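Local coordinates for protein DNA primase (Aquifex aeolicus, PDB 2AU3) that probably synthesises the short RNA primers from which DNA polymerase starts during DNA replication, as a zinc-binding, DNA-dependent RNA polymerase of the DnaG family, at residues 35-40 and 45-50; 21-26 and 72-77; 61-66 and 115-120. All coordinates share one frame; numbering follows the deposited sequence.

Contact 1: residues 35-40 and 45-50; sequences TNCPFH and PSFYVS. With ZN (zinc ion), chain B.
Thr35 and Phe47 form an antiparallel hydrogen-bonded pair in the zinc ribbon of the primase, at the point where strand 32-35 runs out into the first zinc-binding turn. Thr35 N donates to Phe47 O at 3.1 Å, and the return bond from Phe47 N to Thr35 O is weak. Next to this pair a water accepts from both Cys37 N and Ser46 N, bridging the two chains.

Apolar contacts gather round the Phe47 ring. With CG anti to the backbone N (chi1 -178°), the ring is carried along the 35-40 turn on the same side of the sheet as the Thr35 side chain, whose CG2 lies 3.9 Å from Phe47 CD2. Phe47 CD1 meets Pro38 CD, and Phe47 CE1 lies 4.0 Å from Phe39 CE2; Pro38 CG in turn sits over the centre of the Phe39 ring. Cutting Phe47 back to an alanine would remove the ring that meets Thr35, Cys37, Pro38 and Phe39, and is likely to open a gap behind the zinc-binding turn.

Metal binding joins the same turn. Zinc is held by Cys37 SG and His40 ND1, with Cys58 and Cys61 completing the site. Cys37 SG also accepts from Phe39 N at 3.4 Å and, weakly, from His40 N, while making an oblique sulfur-aromatic contact to Phe47, 3.8 Å from its CD1.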
ATOM      1  N   THR A  35     -14.691  21.515  -4.821  1.00 25.07           N
ATOM      2  CA  THR A  35     -16.005  21.794  -5.392  1.00 25.85           C
ATOM      3  C   THR A  35     -16.898  20.596  -5.060  1.00 25.89           C
ATOM      4  O   THR A  35     -16.448  19.657  -4.380  1.00 25.84           O
ATOM      5  CB  THR A  35     -15.880  22.034  -6.925  1.00 26.19           C
ATOM      6  OG1 THR A  35     -17.148  22.428  -7.476  1.00 28.22           O
ATOM      7  CG2 THR A  35     -15.557  20.751  -7.654  1.00 25.36           C
ATOM      8  N   ASN A  36     -18.166  20.629  -5.465  1.00 26.04           N
ATOM      9  CA  ASN A  36     -19.034  19.482  -5.192  1.00 26.04           C
ATOM     10  C   ASN A  36     -18.777  18.448  -6.260  1.00 25.35           C
ATOM     11  O   ASN A  36     -18.600  18.789  -7.433  1.00 24.58           O
ATOM     12  CB  ASN A  36     -20.529  19.847  -5.170  1.00 26.63           C
ATOM     13  CG  ASN A  36     -20.845  21.002  -4.242  1.00 27.93           C
ATOM     14  OD1 ASN A  36     -21.092  20.814  -3.051  1.00 31.83           O
ATOM     15  ND2 ASN A  36     -20.881  22.202  -4.794  1.00 25.17           N
ATOM     16  N   CYS A  37     -18.801  17.183  -5.871  1.00 25.43           N
ATOM     17  CA  CYS A  37     -18.518  16.107  -6.815  1.00 25.20           C
ATOM     18  C   CYS A  37     -19.631  15.956  -7.876  1.00 25.68           C
ATOM     19  O   CYS A  37     -20.810  15.943  -7.538  1.00 24.66           O
ATOM     20  CB  CYS A  37     -18.297  14.796  -6.067  1.00 25.12           C
ATOM     21  SG  CYS A  37     -17.804  13.424  -7.127  1.00 25.64           S
ATOM     22  N   PRO A  38     -19.246  15.851  -9.149  1.00 26.24           N
ATOM     23  CA  PRO A  38     -20.222  15.666 -10.234  1.00 27.59           C
ATOM     24  C   PRO A  38     -20.588  14.189 -10.450  1.00 28.72           C
ATOM     25  O   PRO A  38     -21.425  13.892 -11.308  1.00 28.74           O
ATOM     26  CB  PRO A  38     -19.467  16.193 -11.464  1.00 27.28           C
ATOM     27  CG  PRO A  38     -18.008  15.871 -11.165  1.00 27.42           C
ATOM     28  CD  PRO A  38     -17.863  15.894  -9.654  1.00 25.51           C
ATOM     29  N   PHE A  39     -19.952  13.286  -9.702  1.00 30.10           N
ATOM     30  CA  PHE A  39     -20.100  11.850  -9.941  1.00 32.22           C
ATOM     31  C   PHE A  39     -20.901  11.129  -8.842  1.00 34.39           C
ATOM     32  O   PHE A  39     -21.488  10.068  -9.086  1.00 35.01           O
ATOM     33  CB  PHE A  39     -18.733  11.186 -10.144  1.00 31.81           C
ATOM     34  CG  PHE A  39     -17.873  11.862 -11.181  1.00 31.47           C
ATOM     35  CD1 PHE A  39     -18.341  12.043 -12.476  1.00 30.62           C
ATOM     36  CD2 PHE A  39     -16.586  12.313 -10.860  1.00 31.35           C
ATOM     37  CE1 PHE A  39     -17.563  12.684 -13.436  1.00 29.91           C
ATOM     38  CE2 PHE A  39     -15.788  12.939 -11.827  1.00 30.12           C
ATOM     39  CZ  PHE A  39     -16.282  13.121 -13.119  1.00 29.33           C
ATOM     40  N   HIS A  40     -20.920  11.713  -7.647  1.00 36.28           N
ATOM     41  CA  HIS A  40     -21.783  11.256  -6.558  1.00 38.95           C
ATOM     42  C   HIS A  40     -22.449  12.472  -5.904  1.00 40.42           C
ATOM     43  O   HIS A  40     -21.963  13.589  -6.038  1.00 40.35           O
ATOM     44  CB  HIS A  40     -20.983  10.422  -5.544  1.00 38.85           C
ATOM     45  CG  HIS A  40     -20.436  11.221  -4.386  1.00 40.05           C
ATOM     46  ND1 HIS A  40     -19.274  11.959  -4.472  1.00 39.08           N
ATOM     47  CD2 HIS A  40     -20.888  11.379  -3.119  1.00 40.66           C
ATOM     48  CE1 HIS A  40     -19.047  12.553  -3.315  1.00 41.08           C
ATOM     49  NE2 HIS A  40     -20.007  12.214  -2.475  1.00 42.11           N
ATOM     50  N   PRO A  45     -18.929  20.030  -0.344  1.00 38.63           N
ATOM     51  CA  PRO A  45     -17.884  19.817  -1.351  1.00 36.35           C
ATOM     52  C   PRO A  45     -16.791  18.862  -0.836  1.00 33.61           C
ATOM     53  O   PRO A  45     -16.151  19.153   0.171  1.00 33.18           O
ATOM     54  CB  PRO A  45     -17.333  21.221  -1.595  1.00 36.35           C
ATOM     55  CG  PRO A  45     -18.463  22.132  -1.233  1.00 37.63           C
ATOM     56  CD  PRO A  45     -19.149  21.464  -0.066  1.00 38.72           C
ATOM     57  N   SER A  46     -16.620  17.730  -1.513  1.00 30.38           N
ATOM     58  CA  SER A  46     -15.693  16.684  -1.075  1.00 28.56           C
ATOM     59  C   SER A  46     -14.699  16.304  -2.171  1.00 26.38           C
ATOM     60  O   SER A  46     -13.915  15.375  -2.009  1.00 25.27           O
ATOM     61  CB  SER A  46     -16.472  15.435  -0.666  1.00 28.31           C
ATOM     62  OG  SER A  46     -17.443  15.766   0.299  1.00 32.69           O
ATOM     63  N   PHE A  47     -14.747  17.037  -3.273  1.00 25.24           N
ATOM     64  CA  PHE A  47     -13.986  16.722  -4.486  1.00 23.91           C
ATOM     65  C   PHE A  47     -12.831  17.700  -4.611  1.00 23.36           C
ATOM     66  O   PHE A  47     -13.047  18.908  -4.805  1.00 22.31           O
ATOM     67  CB  PHE A  47     -14.924  16.831  -5.696  1.00 24.46           C
ATOM     68  CG  PHE A  47     -14.285  16.486  -7.010  1.00 22.76           C
ATOM     69  CD1 PHE A  47     -14.563  15.271  -7.627  1.00 23.57           C
ATOM     70  CD2 PHE A  47     -13.456  17.408  -7.667  1.00 21.83           C
ATOM     71  CE1 PHE A  47     -14.001  14.951  -8.874  1.00 23.07           C
ATOM     72  CE2 PHE A  47     -12.889  17.102  -8.904  1.00 24.44           C
ATOM     73  CZ  PHE A  47     -13.163  15.872  -9.516  1.00 21.71           C
ATOM     74  N   TYR A  48     -11.606  17.177  -4.502  1.00 22.88           N
ATOM     75  CA  TYR A  48     -10.410  18.002  -4.419  1.00 22.23           C
ATOM     76  C   TYR A  48      -9.512  17.833  -5.625  1.00 22.22           C
ATOM     77  O   TYR A  48      -9.385  16.744  -6.172  1.00 22.60           O
ATOM     78  CB  TYR A  48      -9.626  17.708  -3.133  1.00 22.30           C
ATOM     79  CG  TYR A  48     -10.313  18.221  -1.887  1.00 23.19           C
ATOM     80  CD1 TYR A  48      -9.950  19.431  -1.314  1.00 24.06           C
ATOM     81  CD2 TYR A  48     -11.332  17.486  -1.288  1.00 26.95           C
ATOM     82  CE1 TYR A  48     -10.574  19.894  -0.163  1.00 23.99           C
ATOM     83  CE2 TYR A  48     -11.962  17.941  -0.154  1.00 27.21           C
ATOM     84  CZ  TYR A  48     -11.584  19.145   0.400  1.00 25.49           C
ATOM     85  OH  TYR A  48     -12.230  19.586   1.519  1.00 23.52           O
ATOM     86  N   VAL A  49      -8.900  18.940  -6.042  1.00 21.24           N
ATOM     87  CA  VAL A  49      -7.927  18.932  -7.109  1.00 20.21           C
ATOM     88  C   VAL A  49      -6.619  19.468  -6.548  1.00 20.60           C
ATOM     89  O   VAL A  49      -6.590  20.560  -5.985  1.00 19.39           O
ATOM     90  CB  VAL A  49      -8.403  19.802  -8.297  1.00 20.82           C
ATOM     91  CG1 VAL A  49      -7.348  19.802  -9.404  1.00 20.35           C
ATOM     92  CG2 VAL A  49      -9.775  19.294  -8.829  1.00 19.15           C
ATOM     93  N   SER A  50      -5.551  18.678  -6.644  1.00 19.98           N
ATOM     94  CA  SER A  50      -4.266  19.109  -6.107  1.00 20.85           C
ATOM     95  C   SER A  50      -3.385  19.552  -7.270  1.00 21.32           C
ATOM     96  O   SER A  50      -3.057  18.751  -8.143  1.00 21.61           O
ATOM     97  CB  SER A  50      -3.612  17.956  -5.339  1.00 20.69           C
ATOM     98  OG  SER A  50      -2.216  18.165  -5.198  1.00 20.00           O
TER
HETATM   99 ZN    ZN B 501     -17.563  11.878  -5.486  1.00 29.93          ZN
HETATM  100  O   HOH W   1     -18.822  16.794  -3.163  1.00 27.96           O

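Contact 2: residues 21-26 and 72-77; sequences SEYLNL and SLYEDI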
ATOM      1  N   SER A  21     -11.291  23.090 -14.321  1.00 22.09           N
ATOM      2  CA  SER A  21     -11.935  24.403 -14.188  1.00 24.54           C
ATOM      3  C   SER A  21     -12.875  24.747 -15.359  1.00 25.32           C
ATOM      4  O   SER A  21     -13.815  25.513 -15.189  1.00 25.93           O
ATOM      5  CB  SER A  21     -10.887  25.512 -14.011  1.00 24.97           C
ATOM      6  OG  SER A  21     -11.516  26.737 -13.641  1.00 28.72           O
ATOM      7  N   GLU A  22     -12.614  24.183 -16.536  1.00 26.06           N
ATOM      8  CA  GLU A  22     -13.535  24.284 -17.667  1.00 27.30           C
ATOM      9  C   GLU A  22     -14.921  23.702 -17.327  1.00 27.19           C
ATOM     10  O   GLU A  22     -15.946  24.207 -17.792  1.00 27.41           O
ATOM     11  CB  GLU A  22     -12.956  23.548 -18.881  1.00 27.96           C
ATOM     12  CG  GLU A  22     -11.593  24.075 -19.341  1.00 30.09           C
ATOM     13  CD  GLU A  22     -11.454  24.115 -20.855  1.00 34.64           C
ATOM     14  OE1 GLU A  22     -11.535  23.054 -21.508  1.00 34.62           O
ATOM     15  OE2 GLU A  22     -11.241  25.210 -21.400  1.00 36.97           O
ATOM     16  N   TYR A  23     -14.935  22.653 -16.506  1.00 26.20           N
ATOM     17  CA  TYR A  23     -16.159  21.901 -16.207  1.00 25.50           C
ATOM     18  C   TYR A  23     -16.777  22.338 -14.898  1.00 25.00           C
ATOM     19  O   TYR A  23     -17.998  22.504 -14.805  1.00 25.41           O
ATOM     20  CB  TYR A  23     -15.850  20.420 -16.087  1.00 25.64           C
ATOM     21  CG  TYR A  23     -15.467  19.751 -17.363  1.00 25.18           C
ATOM     22  CD1 TYR A  23     -16.444  19.235 -18.219  1.00 24.83           C
ATOM     23  CD2 TYR A  23     -14.132  19.592 -17.709  1.00 21.68           C
ATOM     24  CE1 TYR A  23     -16.092  18.592 -19.383  1.00 24.97           C
ATOM     25  CE2 TYR A  23     -13.774  18.992 -18.898  1.00 23.82           C
ATOM     26  CZ  TYR A  23     -14.754  18.468 -19.710  1.00 23.52           C
ATOM     27  OH  TYR A  23     -14.404  17.851 -20.865  1.00 28.89           O
ATOM     28  N   LEU A  24     -15.932  22.529 -13.883  1.00 24.33           N
ATOM     29  CA  LEU A  24     -16.411  22.809 -12.530  1.00 24.24           C
ATOM     30  C   LEU A  24     -16.019  24.186 -11.976  1.00 24.89           C
ATOM     31  O   LEU A  24     -14.997  24.776 -12.368  1.00 23.33           O
ATOM     32  CB  LEU A  24     -15.969  21.701 -11.552  1.00 23.85           C
ATOM     33  CG  LEU A  24     -16.207  20.244 -11.992  1.00 21.47           C
ATOM     34  CD1 LEU A  24     -15.622  19.234 -10.995  1.00 17.68           C
ATOM     35  CD2 LEU A  24     -17.693  19.976 -12.258  1.00 20.17           C
ATOM     36  N   ASN A  25     -16.857  24.686 -11.068  1.00 25.40           N
ATOM     37  CA  ASN A  25     -16.537  25.860 -10.278  1.00 27.17           C
ATOM     38  C   ASN A  25     -15.604  25.469  -9.138  1.00 26.92           C
ATOM     39  O   ASN A  25     -16.028  24.838  -8.168  1.00 27.22           O
ATOM     40  CB  ASN A  25     -17.810  26.496  -9.703  1.00 28.18           C
ATOM     41  CG  ASN A  25     -18.907  26.650 -10.737  0.50 31.25           C
ATOM     42  OD1 ASN A  25     -18.730  27.327 -11.742  0.50 35.50           O
ATOM     43  ND2 ASN A  25     -20.054  26.026 -10.486  0.50 33.75           N
ATOM     44  N   LEU A  26     -14.337  25.847  -9.253  1.00 26.63           N
ATOM     45  CA  LEU A  26     -13.342  25.427  -8.285  1.00 26.65           C
ATOM     46  C   LEU A  26     -13.074  26.580  -7.328  1.00 26.88           C
ATOM     47  O   LEU A  26     -12.823  27.715  -7.765  1.00 27.17           O
ATOM     48  CB  LEU A  26     -12.051  24.971  -8.980  1.00 26.48           C
ATOM     49  CG  LEU A  26     -12.103  23.714  -9.862  1.00 26.03           C
ATOM     50  CD1 LEU A  26     -10.751  23.458 -10.484  1.00 26.37           C
ATOM     51  CD2 LEU A  26     -12.566  22.497  -9.083  1.00 25.90           C
ATOM     52  N   SER A  72     -12.560  11.661 -19.140  1.00 20.41           N
ATOM     53  CA  SER A  72     -13.152  10.353 -19.452  1.00 20.83           C
ATOM     54  C   SER A  72     -14.424  10.111 -18.655  1.00 20.30           C
ATOM     55  O   SER A  72     -15.419   9.585 -19.188  1.00 19.48           O
ATOM     56  CB  SER A  72     -12.155   9.221 -19.157  1.00 21.17           C
ATOM     57  OG  SER A  72     -12.715   7.972 -19.485  0.50 24.21           O
ATOM     58  N   LEU A  73     -14.393  10.464 -17.376  1.00 19.92           N
ATOM     59  CA  LEU A  73     -15.552  10.226 -16.522  1.00 21.82           C
ATOM     60  C   LEU A  73     -16.640  11.251 -16.797  1.00 21.95           C
ATOM     61  O   LEU A  73     -17.818  10.895 -16.944  1.00 22.61           O
ATOM     62  CB  LEU A  73     -15.180  10.203 -15.028  1.00 21.46           C
ATOM     63  CG  LEU A  73     -14.237   9.102 -14.540  1.00 22.23           C
ATOM     64  CD1 LEU A  73     -13.727   9.435 -13.111  1.00 23.99           C
ATOM     65  CD2 LEU A  73     -14.920   7.754 -14.560  1.00 24.22           C
ATOM     66  N   TYR A  74     -16.257  12.517 -16.896  1.00 22.29           N
ATOM     67  CA  TYR A  74     -17.232  13.554 -17.216  1.00 23.05           C
ATOM     68  C   TYR A  74     -17.949  13.304 -18.557  1.00 23.63           C
ATOM     69  O   TYR A  74     -19.178  13.388 -18.633  1.00 23.09           O
ATOM     70  CB  TYR A  74     -16.608  14.957 -17.178  1.00 23.95           C
ATOM     71  CG  TYR A  74     -17.656  16.041 -16.984  1.00 24.97           C
ATOM     72  CD1 TYR A  74     -18.030  16.460 -15.703  1.00 25.58           C
ATOM     73  CD2 TYR A  74     -18.314  16.597 -18.084  1.00 24.27           C
ATOM     74  CE1 TYR A  74     -19.018  17.447 -15.530  1.00 26.60           C
ATOM     75  CE2 TYR A  74     -19.288  17.589 -17.927  1.00 25.23           C
ATOM     76  CZ  TYR A  74     -19.639  18.005 -16.656  1.00 26.43           C
ATOM     77  OH  TYR A  74     -20.605  18.973 -16.522  1.00 29.75           O
ATOM     78  N   GLU A  75     -17.203  12.931 -19.588  1.00 24.15           N
ATOM     79  CA  GLU A  75     -17.798  12.799 -20.920  1.00 25.43           C
ATOM     80  C   GLU A  75     -18.344  11.403 -21.220  1.00 25.51           C
ATOM     81  O   GLU A  75     -18.948  11.176 -22.280  1.00 25.50           O
ATOM     82  CB  GLU A  75     -16.805  13.205 -22.002  1.00 25.25           C
ATOM     83  CG  GLU A  75     -16.220  14.599 -21.805  1.00 29.52           C
ATOM     84  CD  GLU A  75     -17.203  15.727 -22.108  1.00 36.57           C
ATOM     85  OE1 GLU A  75     -18.325  15.454 -22.617  1.00 37.20           O
ATOM     86  OE2 GLU A  75     -16.846  16.903 -21.844  1.00 37.48           O
ATOM     87  N   ASP A  76     -18.128  10.480 -20.284  1.00 25.79           N
ATOM     88  CA  ASP A  76     -18.487   9.067 -20.454  1.00 26.09           C
ATOM     89  C   ASP A  76     -17.835   8.468 -21.697  1.00 25.12           C
ATOM     90  O   ASP A  76     -18.507   7.930 -22.566  1.00 25.62           O
ATOM     91  CB  ASP A  76     -20.005   8.880 -20.483  1.00 26.12           C
ATOM     92  CG  ASP A  76     -20.419   7.416 -20.328  1.00 28.64           C
ATOM     93  OD1 ASP A  76     -19.932   6.765 -19.400  1.00 29.24           O
ATOM     94  OD2 ASP A  76     -21.221   6.830 -21.093  1.00 34.93           O
ATOM     95  N   ILE A  77     -16.521   8.614 -21.783  1.00 24.26           N
ATOM     96  CA  ILE A  77     -15.718   8.062 -22.876  1.00 23.19           C
ATOM     97  C   ILE A  77     -14.505   7.349 -22.282  1.00 22.67           C
ATOM     98  O   ILE A  77     -14.240   7.428 -21.070  1.00 22.01           O
ATOM     99  CB  ILE A  77     -15.258   9.178 -23.917  1.00 23.65           C
ATOM    100  CG1 ILE A  77     -14.300  10.200 -23.282  1.00 23.11           C
ATOM    101  CG2 ILE A  77     -16.455   9.872 -24.580  1.00 24.71           C
ATOM    102  CD1 ILE A  77     -14.109  11.524 -24.134  1.00 23.61           C
TER
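Tyr23 and Tyr74 join the C-terminal ends of two helices, 16-23 and 67-75, on the surface of the zinc-binding domain. The second helix closes with a Schellman motif, in which Asp76 has positive phi and Ile77 N bonds back to Ser72 O. Tyr23 slides across Tyr74 in the opposite direction, so that its CD1 comes over one face of the Tyr74 ring, towards the rim. The ring centroids are 4.5 Å apart and the planes are inclined at 52°, an oblique aromatic pair. Tyr74 CG is anti to the backbone N (chi1 -158°), which swings the ring out towards the helix 16-23 end.

Past Tyr74, the Tyr23 hydroxyl donates to Glu75 OE2 at 2.8 Å. The carboxylate oxygen approaches at the edge of the ring, near its plane, and receives the bond on its anti lone pair. A bend in the Glu75 chain at chi2 (-73°) turns the acid to this hydroxyl. Leu24 CD2 adds a looser apolar touch, 4.3 Å from Tyr74 CE1.

Around the pair, Tyr23 also meets Phe70 of helix 67-75 edge-to-face, and Leu24 packs on Thr35 of strand 32-35, while Ser72 and Ile77 rest against Ala82 of helix 79-90.

Contact 3: residues 61-66 and 115-120; sequences CGVGGD and FYRESL. With ZN (zinc ion), chain B.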
ATOM      1  N   CYS A  61     -16.928   9.905  -2.578  1.00 23.75           N
ATOM      2  CA  CYS A  61     -17.093   8.597  -3.192  1.00 23.97           C
ATOM      3  C   CYS A  61     -15.777   7.865  -3.484  1.00 23.58           C
ATOM      4  O   CYS A  61     -15.792   6.686  -3.795  1.00 24.49           O
ATOM      5  CB  CYS A  61     -17.918   8.693  -4.465  1.00 23.87           C
ATOM      6  SG  CYS A  61     -17.063   9.606  -5.768  1.00 25.00           S
ATOM      7  N   GLY A  62     -14.653   8.561  -3.397  1.00 22.64           N
ATOM      8  CA  GLY A  62     -13.356   7.922  -3.572  1.00 22.65           C
ATOM      9  C   GLY A  62     -12.814   7.916  -4.987  1.00 22.36           C
ATOM     10  O   GLY A  62     -11.680   7.503  -5.208  1.00 22.31           O
ATOM     11  N   VAL A  63     -13.621   8.341  -5.950  1.00 22.19           N
ATOM     12  CA  VAL A  63     -13.142   8.520  -7.321  1.00 22.40           C
ATOM     13  C   VAL A  63     -11.906   9.452  -7.340  1.00 21.76           C
ATOM     14  O   VAL A  63     -11.840  10.450  -6.618  1.00 19.87           O
ATOM     15  CB  VAL A  63     -14.262   9.025  -8.279  1.00 22.94           C
ATOM     16  CG1 VAL A  63     -14.448  10.534  -8.214  1.00 24.02           C
ATOM     17  CG2 VAL A  63     -13.985   8.608  -9.687  1.00 24.38           C
ATOM     18  N   GLY A  64     -10.918   9.087  -8.141  1.00 21.59           N
ATOM     19  CA  GLY A  64      -9.688   9.853  -8.212  1.00 21.61           C
ATOM     20  C   GLY A  64      -8.939   9.549  -9.481  1.00 21.60           C
ATOM     21  O   GLY A  64      -9.197   8.533 -10.125  1.00 22.28           O
ATOM     22  N   GLY A  65      -8.019  10.430  -9.850  1.00 21.06           N
ATOM     23  CA  GLY A  65      -7.173  10.188 -11.001  1.00 21.24           C
ATOM     24  C   GLY A  65      -6.556  11.445 -11.599  1.00 21.50           C
ATOM     25  O   GLY A  65      -6.563  12.521 -10.982  1.00 21.02           O
ATOM     26  N   ASP A  66      -6.020  11.314 -12.813  1.00 21.41           N
ATOM     27  CA  ASP A  66      -5.405  12.452 -13.488  1.00 20.77           C
ATOM     28  C   ASP A  66      -6.429  13.235 -14.311  1.00 20.47           C
ATOM     29  O   ASP A  66      -7.651  12.980 -14.247  1.00 19.89           O
ATOM     30  CB  ASP A  66      -4.161  12.033 -14.328  1.00 21.46           C
ATOM     31  CG  ASP A  66      -4.520  11.141 -15.535  1.00 23.47           C
ATOM     32  OD1 ASP A  66      -5.713  10.995 -15.844  1.00 23.30           O
ATOM     33  OD2 ASP A  66      -3.667  10.540 -16.241  1.00 25.59           O
ATOM     34  N   PHE A 115     -13.905  -0.045 -11.419  1.00 18.45           N
ATOM     35  CA  PHE A 115     -15.006  -0.997 -11.539  1.00 18.77           C
ATOM     36  C   PHE A 115     -15.295  -1.679 -10.187  1.00 18.00           C
ATOM     37  O   PHE A 115     -16.445  -1.742  -9.721  1.00 19.32           O
ATOM     38  CB  PHE A 115     -14.668  -2.048 -12.616  1.00 17.45           C
ATOM     39  CG  PHE A 115     -15.542  -3.262 -12.564  1.00 18.49           C
ATOM     40  CD1 PHE A 115     -16.882  -3.183 -12.930  1.00 19.56           C
ATOM     41  CD2 PHE A 115     -15.038  -4.474 -12.112  1.00 20.85           C
ATOM     42  CE1 PHE A 115     -17.717  -4.305 -12.857  1.00 20.59           C
ATOM     43  CE2 PHE A 115     -15.855  -5.602 -12.041  1.00 19.66           C
ATOM     44  CZ  PHE A 115     -17.203  -5.511 -12.428  1.00 18.56           C
ATOM     45  N   TYR A 116     -14.234  -2.177  -9.565  1.00 18.48           N
ATOM     46  CA  TYR A 116     -14.326  -2.802  -8.248  1.00 17.07           C
ATOM     47  C   TYR A 116     -14.810  -1.839  -7.154  1.00 17.20           C
ATOM     48  O   TYR A 116     -15.598  -2.230  -6.280  1.00 16.13           O
ATOM     49  CB  TYR A 116     -12.975  -3.335  -7.848  1.00 16.80           C
ATOM     50  CG  TYR A 116     -12.503  -4.556  -8.587  1.00 16.58           C
ATOM     51  CD1 TYR A 116     -13.399  -5.526  -9.049  1.00 17.32           C
ATOM     52  CD2 TYR A 116     -11.143  -4.776  -8.777  1.00 15.53           C
ATOM     53  CE1 TYR A 116     -12.927  -6.679  -9.733  1.00 17.34           C
ATOM     54  CE2 TYR A 116     -10.673  -5.939  -9.419  1.00 15.74           C
ATOM     55  CZ  TYR A 116     -11.565  -6.873  -9.874  1.00 17.70           C
ATOM     56  OH  TYR A 116     -11.088  -8.001 -10.488  1.00 18.30           O
ATOM     57  N   ARG A 117     -14.297  -0.611  -7.177  1.00 16.80           N
ATOM     58  CA  ARG A 117     -14.743   0.429  -6.245  1.00 18.40           C
ATOM     59  C   ARG A 117     -16.243   0.665  -6.381  1.00 18.79           C
ATOM     60  O   ARG A 117     -16.958   0.672  -5.393  1.00 18.05           O
ATOM     61  CB  ARG A 117     -13.991   1.750  -6.473  1.00 18.76           C
ATOM     62  CG  ARG A 117     -14.527   2.881  -5.629  1.00 22.35           C
ATOM     63  CD  ARG A 117     -14.096   4.292  -6.081  1.00 26.08           C
ATOM     64  NE  ARG A 117     -12.644   4.416  -6.132  1.00 27.40           N
ATOM     65  CZ  ARG A 117     -11.967   4.576  -7.257  1.00 30.84           C
ATOM     66  NH1 ARG A 117     -12.633   4.653  -8.404  1.00 29.93           N
ATOM     67  NH2 ARG A 117     -10.634   4.674  -7.242  1.00 31.70           N
ATOM     68  N   GLU A 118     -16.716   0.845  -7.613  1.00 20.02           N
ATOM     69  CA  GLU A 118     -18.143   1.032  -7.854  1.00 21.88           C
ATOM     70  C   GLU A 118     -18.920  -0.178  -7.367  1.00 20.71           C
ATOM     71  O   GLU A 118     -20.034  -0.047  -6.856  1.00 20.82           O
ATOM     72  CB  GLU A 118     -18.416   1.198  -9.355  1.00 23.48           C
ATOM     73  CG  GLU A 118     -19.305   2.384  -9.700  1.00 31.60           C
ATOM     74  CD  GLU A 118     -20.701   1.971 -10.138  1.00 40.60           C
ATOM     75  OE1 GLU A 118     -21.566   1.822  -9.239  1.00 45.48           O
ATOM     76  OE2 GLU A 118     -20.941   1.797 -11.375  1.00 43.57           O
ATOM     77  N   SER A 119     -18.349  -1.357  -7.582  1.00 19.87           N
ATOM     78  CA  SER A 119     -19.009  -2.595  -7.248  1.00 20.32           C
ATOM     79  C   SER A 119     -19.142  -2.745  -5.727  1.00 20.37           C
ATOM     80  O   SER A 119     -20.158  -3.206  -5.235  1.00 21.00           O
ATOM     81  CB  SER A 119     -18.256  -3.757  -7.867  1.00 20.34           C
ATOM     82  OG  SER A 119     -18.269  -3.659  -9.299  1.00 17.75           O
ATOM     83  N   LEU A 120     -18.144  -2.291  -4.984  1.00 19.49           N
ATOM     84  CA  LEU A 120     -18.223  -2.380  -3.534  1.00 19.75           C
ATOM     85  C   LEU A 120     -19.359  -1.483  -3.013  1.00 20.80           C
ATOM     86  O   LEU A 120     -20.201  -1.926  -2.242  1.00 20.14           O
ATOM     87  CB  LEU A 120     -16.872  -2.032  -2.895  1.00 18.27           C
ATOM     88  CG  LEU A 120     -16.855  -1.975  -1.364  1.00 20.56           C
ATOM     89  CD1 LEU A 120     -17.118  -3.336  -0.725  1.00 19.54           C
ATOM     90  CD2 LEU A 120     -15.588  -1.329  -0.810  1.00 19.79           C
TER
HETATM   91 ZN    ZN B 501     -17.563  11.878  -5.486  1.00 29.93          ZN
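Gly62 and Arg117 mark the nearest approach of the two backbones, with 8.1 Å between their CA atoms. Residues 61-66 leave the zinc site as a loop and enter the short strand 64-65; residues 115-120 are a run of helix 101-122. Gly62 has positive phi (91°), where a side chain would be jammed against the carbonyl O of Cys61 and would point at Arg117.

Arg117 bridges the gap. Its CG is anti to the backbone N (chi1 174°), and a bend at chi3 lays the guanidinium against the loop. Arg117 CD lies 3.7 Å from Cys61 O. Gly62 O and Val63 CA sit over one face of the guanidinium, with Val63 CA 4.0 Å from Arg117 NH1. Arg117 NE is 3.4 Å from Gly62 O, but the angle is too poor for a hydrogen bond; that carbonyl accepts from Lys57 NZ. The charge is met elsewhere, by salt bridges from Arg117 NH2 to Asp144 and from Arg117 NH1 to Asp114, which probably fix the plane of the group. Cys61 SG binds zinc at 2.3 Å and accepts weakly from Val63 N.

The contact sets the loop from the last zinc ligand into edge strand 64-65 against helix 101-122, making Arg117 one link between the zinc ribbon and the catalytic-core region. The Val63 side chain touches Phe56 and Cys58 of strand 55-58, and Phe115 packs on helix 151-161.

In the fold
Contacts 1 and 2 lie within the zinc-binding domain, while contact 3 ties it to helix 101-122. Contact 1 is partly buried and combines strand pairing, apolar packing and metal binding; contact 2 is a surface meeting of helix ends, carried by two tyrosines and a carboxylate. Contact 3, also partly buried, rests on one arginine whose salt-bridge partners lie outside its segments. Contacts 1 and 3 share the zinc ion and the same antiparallel sheet. Phe39 ties all three together, touching Val63 of contact 3 and Leu73 of contact 2. Thr35 OG1 bonds to Asn25 O, 2.7 Å away, linking contact 1 to the 21-26 segment.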